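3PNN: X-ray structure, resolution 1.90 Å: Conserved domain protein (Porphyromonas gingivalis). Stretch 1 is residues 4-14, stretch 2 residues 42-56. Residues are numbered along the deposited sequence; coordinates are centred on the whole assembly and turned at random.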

# COMPACT_ATOMS: atom_id res chain seq x y z
N MSE A 4 23.23 4.47 -1.77
CA MSE A 4 21.83 4.82 -1.50
C MSE A 4 21.07 3.66 -0.87
O MSE A 4 21.27 2.49 -1.22
N LYS A 5 20.18 3.99 0.07
CA LYS A 5 19.24 3.04 0.63
C LYS A 5 17.85 3.59 0.33
O LYS A 5 17.61 4.79 0.45
N PRO A 6 16.93 2.71 -0.09
CA PRO A 6 15.60 3.19 -0.49
C PRO A 6 14.73 3.57 0.70
O PRO A 6 14.98 3.17 1.85
N THR A 7 13.70 4.36 0.42
CA THR A 7 12.80 4.85 1.44
C THR A 7 11.55 3.98 1.51
O THR A 7 11.04 3.53 0.48
N LEU A 8 11.06 3.71 2.72
CA LEU A 8 9.76 3.05 2.88
C LEU A 8 8.68 4.11 3.20
O LEU A 8 8.76 4.79 4.22
N PHE A 9 7.68 4.22 2.33
CA PHE A 9 6.65 5.25 2.46
C PHE A 9 5.41 4.48 2.88
O PHE A 9 4.89 3.65 2.13
N VAL A 10 4.95 4.73 4.11
CA VAL A 10 3.82 3.99 4.66
C VAL A 10 2.53 4.81 4.60
O VAL A 10 2.45 5.94 5.13
N LEU A 11 1.50 4.25 3.96
CA LEU A 11 0.20 4.91 3.88
C LEU A 11 -0.58 4.77 5.19
O LEU A 11 -1.29 3.79 5.40
N ALA A 12 -0.44 5.76 6.06
CA ALA A 12 -0.99 5.67 7.41
C ALA A 12 -2.10 6.70 7.67
O ALA A 12 -2.50 6.94 8.81
N ALA A 13 -2.61 7.30 6.60
CA ALA A 13 -3.51 8.44 6.75
C ALA A 13 -4.88 7.99 7.25
O ALA A 13 -5.65 8.80 7.76
N GLY A 14 -5.17 6.70 7.11
CA GLY A 14 -6.45 6.15 7.53
C GLY A 14 -6.50 5.65 8.96
O GLY A 14 -7.51 5.07 9.38
N ASP A 42 10.84 -5.83 9.07
CA ASP A 42 11.34 -6.46 7.84
C ASP A 42 11.96 -5.44 6.89
O ASP A 42 12.93 -5.75 6.19
N ALA A 43 11.44 -4.22 6.86
CA ALA A 43 12.01 -3.21 5.96
C ALA A 43 13.43 -2.91 6.41
O ALA A 43 14.34 -2.79 5.59
N ILE A 44 13.63 -2.80 7.72
CA ILE A 44 14.97 -2.57 8.24
C ILE A 44 15.88 -3.73 7.85
O ILE A 44 16.98 -3.50 7.34
N ARG A 45 15.42 -4.96 8.08
CA ARG A 45 16.23 -6.13 7.75
C ARG A 45 16.57 -6.17 6.26
O ARG A 45 17.65 -6.63 5.86
N ALA A 46 15.64 -5.69 5.43
CA ALA A 46 15.82 -5.72 3.97
C ALA A 46 16.71 -4.61 3.44
O ALA A 46 17.10 -4.62 2.27
N GLY A 47 17.05 -3.64 4.28
CA GLY A 47 17.99 -2.61 3.89
C GLY A 47 17.38 -1.29 3.47
O GLY A 47 18.05 -0.48 2.81
N PHE A 48 16.12 -1.04 3.85
CA PHE A 48 15.53 0.28 3.65
C PHE A 48 16.22 1.28 4.57
O PHE A 48 16.60 0.93 5.68
N GLY A 49 16.39 2.52 4.10
CA GLY A 49 17.20 3.50 4.81
C GLY A 49 16.45 4.47 5.70
O GLY A 49 17.05 5.08 6.59
N ARG A 50 15.16 4.64 5.46
CA ARG A 50 14.36 5.59 6.24
C ARG A 50 12.88 5.30 6.04
O ARG A 50 12.49 4.67 5.04
N LEU A 51 12.08 5.77 6.99
CA LEU A 51 10.63 5.65 6.91
C LEU A 51 9.99 7.02 6.75
O LEU A 51 10.37 7.99 7.40
N VAL A 52 8.98 7.07 5.89
CA VAL A 52 8.11 8.23 5.82
C VAL A 52 6.67 7.75 6.02
O VAL A 52 6.23 6.80 5.36
N PHE A 53 5.94 8.39 6.95
CA PHE A 53 4.53 8.09 7.17
C PHE A 53 3.70 9.26 6.69
O PHE A 53 3.96 10.39 7.09
N VAL A 54 2.70 8.99 5.86
CA VAL A 54 1.68 10.02 5.64
C VAL A 54 0.54 9.79 6.64
O VAL A 54 -0.03 8.70 6.69
N ILE A 55 0.25 10.80 7.44
CA ILE A 55 -0.83 10.74 8.42
C ILE A 55 -1.68 12.00 8.27
O ILE A 55 -1.56 12.71 7.27
N ARG A 56 -2.56 12.27 9.23
CA ARG A 56 -3.28 13.55 9.25
C ARG A 56 -3.04 14.26 10.57
O ARG A 56 -2.73 13.63 11.57

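Strands 7-11 and 50-55 lie side by side in parallel, their axes approaching to 4.7 Å at 20°, and the two stretches together bury 1064 Å². Hydrogen bonds from Gly49 N to Pro6 O (2.7 Å), Leu8 N to Arg50 O (2.9 Å), Val52 N to Leu8 O (2.8 Å), Val10 N to Val52 O (2.7 Å) and Val54 N to Val10 O (3.1 Å) set the register. Beyond them, the bond from Ala12 N to Val54 O (3.0 Å) is weak. Alternation along the strands then sorts the side chains onto two faces.

Apolar packing on one face involves Leu8, Val10, Leu51 and Phe53. Leu8 (chi1 t, chi2 p) reaches the helix with CD2, 3.5 Å from Ala43 CB, and the same CD2 lies 3.9 Å from CD2 of Leu51 (m, t). Val10 (t) sets its CB 3.6 Å from CD1 of Phe53, whose chi1 is m. The edge of that ring also faces Ala12 CB, which in turn lies 3.9 Å from Ile55 CG2.

The other face carries Thr7, Phe9, Leu11, Val52 and Val54. With chi1 t, the ring of Phe9 comes nearer the neighbouring strand, so that CE1 lies 3.9 Å from Val52 CG1 and 3.8 Å from Val54 CB. Thr7 CG2 meets Val52 CG2 at 3.9 Å; Leu11 (m, t) brings CD2 equally close to CG1 of Val54, whose chi1 is p.

Before the strands, Phe48 (chi1 m) joins the packing through its ring. Pro6 CG sits over one ring face, 4.2 Å from the centroid, in a CH-pi contact, and Leu8 CB is 3.9 Å from Phe48 CD1. Lys5 CB points toward the other stretch and packs 3.5 Å from Gly49 CA; a CB on this glycine would clash with Lys5 CB.

Polar side-chain contacts centre on Arg50. Its chi1 p, chi2 t and chi3 p conformation folds the guanidinium back to stretch 1, where NH1 donates to both Lys5 O (2.9 Å) and Thr7 OG1 (2.9 Å), each near the guanidinium plane. One water extends this link, accepting from Arg50 NH2 (2.9 Å) and Lys5 N (3.1 Å). At the far end, Arg56 (m, t, t) lays its guanidinium against Ala13 O, with CZ 3.0 Å away. The carbonyl sits over the guanidinium face, a placement that gives the N-H groups no suitable angle for a hydrogen bond; NE and NH2 bond elsewhere in the structure.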

# COMPACT_ATOMS: atom_id res chain seq x y z
CB MSE A 4 21.15 5.28 -2.79
CG MSE A 4 19.68 5.68 -2.65
SE MSE A 4 18.47 4.17 -2.89
CE MSE A 4 18.92 3.70 -4.73
CB LYS A 5 19.42 2.91 2.14
CG LYS A 5 20.75 2.29 2.57
CD LYS A 5 20.91 2.36 4.09
CE LYS A 5 22.02 1.44 4.59
NZ LYS A 5 21.50 0.10 4.99
CB PRO A 6 15.01 1.99 -1.24
CG PRO A 6 15.68 0.79 -0.61
CD PRO A 6 17.03 1.24 -0.11
CB THR A 7 12.40 6.31 1.09
OG1 THR A 7 13.55 7.15 1.25
CG2 THR A 7 11.24 6.83 1.97
CB LEU A 8 9.80 1.99 3.99
CG LEU A 8 8.47 1.26 4.22
CD1 LEU A 8 8.12 0.41 3.00
CD2 LEU A 8 8.56 0.38 5.45
CB PHE A 9 6.45 5.94 1.10
CG PHE A 9 5.55 7.16 1.13
CD1 PHE A 9 5.02 7.65 2.31
CD2 PHE A 9 5.25 7.83 -0.06
CE1 PHE A 9 4.20 8.79 2.32
CE2 PHE A 9 4.44 8.96 -0.05
CZ PHE A 9 3.92 9.44 1.15
CB VAL A 10 4.10 3.56 6.13
CG1 VAL A 10 2.89 2.82 6.70
CG2 VAL A 10 5.36 2.68 6.21
CB LEU A 11 -0.62 4.34 2.72
CG LEU A 11 0.03 4.46 1.34
CD1 LEU A 11 -0.90 3.86 0.29
CD2 LEU A 11 0.33 5.93 1.03
CB ALA A 12 0.12 5.81 8.45
CB ALA A 13 -3.61 9.19 5.44
CB ASP A 42 10.23 -7.26 7.14
CG ASP A 42 9.98 -8.62 7.81
OD1 ASP A 42 10.92 -9.15 8.45
OD2 ASP A 42 8.87 -9.15 7.69
CB ALA A 43 11.14 -1.93 5.94
CB ILE A 44 14.97 -2.39 9.78
CG1 ILE A 44 14.29 -1.06 10.15
CG2 ILE A 44 16.40 -2.46 10.33
CD1 ILE A 44 14.06 -0.86 11.66
CB ARG A 45 15.51 -7.44 8.11
CG ARG A 45 15.44 -7.76 9.58
CD ARG A 45 15.24 -9.27 9.82
NE ARG A 45 13.87 -9.74 9.56
CZ ARG A 45 13.37 -10.87 10.08
NH1 ARG A 45 14.12 -11.62 10.88
NH2 ARG A 45 12.12 -11.24 9.81
CB ALA A 46 14.46 -5.68 3.27
CB PHE A 48 14.02 0.26 3.89
CG PHE A 48 13.24 -0.33 2.75
CD1 PHE A 48 12.68 0.49 1.77
CD2 PHE A 48 13.08 -1.71 2.64
CE1 PHE A 48 11.99 -0.05 0.70
CE2 PHE A 48 12.38 -2.27 1.56
CZ PHE A 48 11.83 -1.43 0.60
CB ARG A 50 14.67 7.03 5.81
CG ARG A 50 14.21 7.36 4.40
CD ARG A 50 14.97 8.56 3.82
NE ARG A 50 16.40 8.30 3.78
CZ ARG A 50 17.00 7.46 2.93
NH1 ARG A 50 16.29 6.80 2.02
NH2 ARG A 50 18.31 7.29 3.00
CB LEU A 51 10.07 5.04 8.19
CG LEU A 51 10.75 3.81 8.79
CD1 LEU A 51 9.97 3.41 10.06
CD2 LEU A 51 10.78 2.67 7.77
CB VAL A 52 8.24 8.97 4.46
CG1 VAL A 52 7.20 10.10 4.36
CG2 VAL A 52 9.66 9.51 4.29
CB PHE A 53 4.23 7.88 8.67
CG PHE A 53 4.97 6.71 9.27
CD1 PHE A 53 4.42 5.43 9.22
CD2 PHE A 53 6.21 6.89 9.87
CE1 PHE A 53 5.09 4.34 9.78
CE2 PHE A 53 6.91 5.80 10.42
CZ PHE A 53 6.35 4.53 10.38
CB VAL A 54 1.16 10.07 4.19
CG1 VAL A 54 0.66 8.70 3.74
CG2 VAL A 54 0.09 11.15 4.04
CB ILE A 55 -0.28 10.65 9.87
CG1 ILE A 55 0.54 11.90 10.22
CG2 ILE A 55 0.56 9.38 10.07
CD1 ILE A 55 0.73 12.05 11.75
CB ARG A 56 -4.77 13.33 8.97
CG ARG A 56 -5.00 12.48 7.72
CD ARG A 56 -6.46 12.41 7.26
NE ARG A 56 -6.54 11.52 6.10
CZ ARG A 56 -7.42 10.52 5.97
NH1 ARG A 56 -8.35 10.31 6.90
NH2 ARG A 56 -7.38 9.75 4.88
O HOH W 1 20.23 7.05 0.79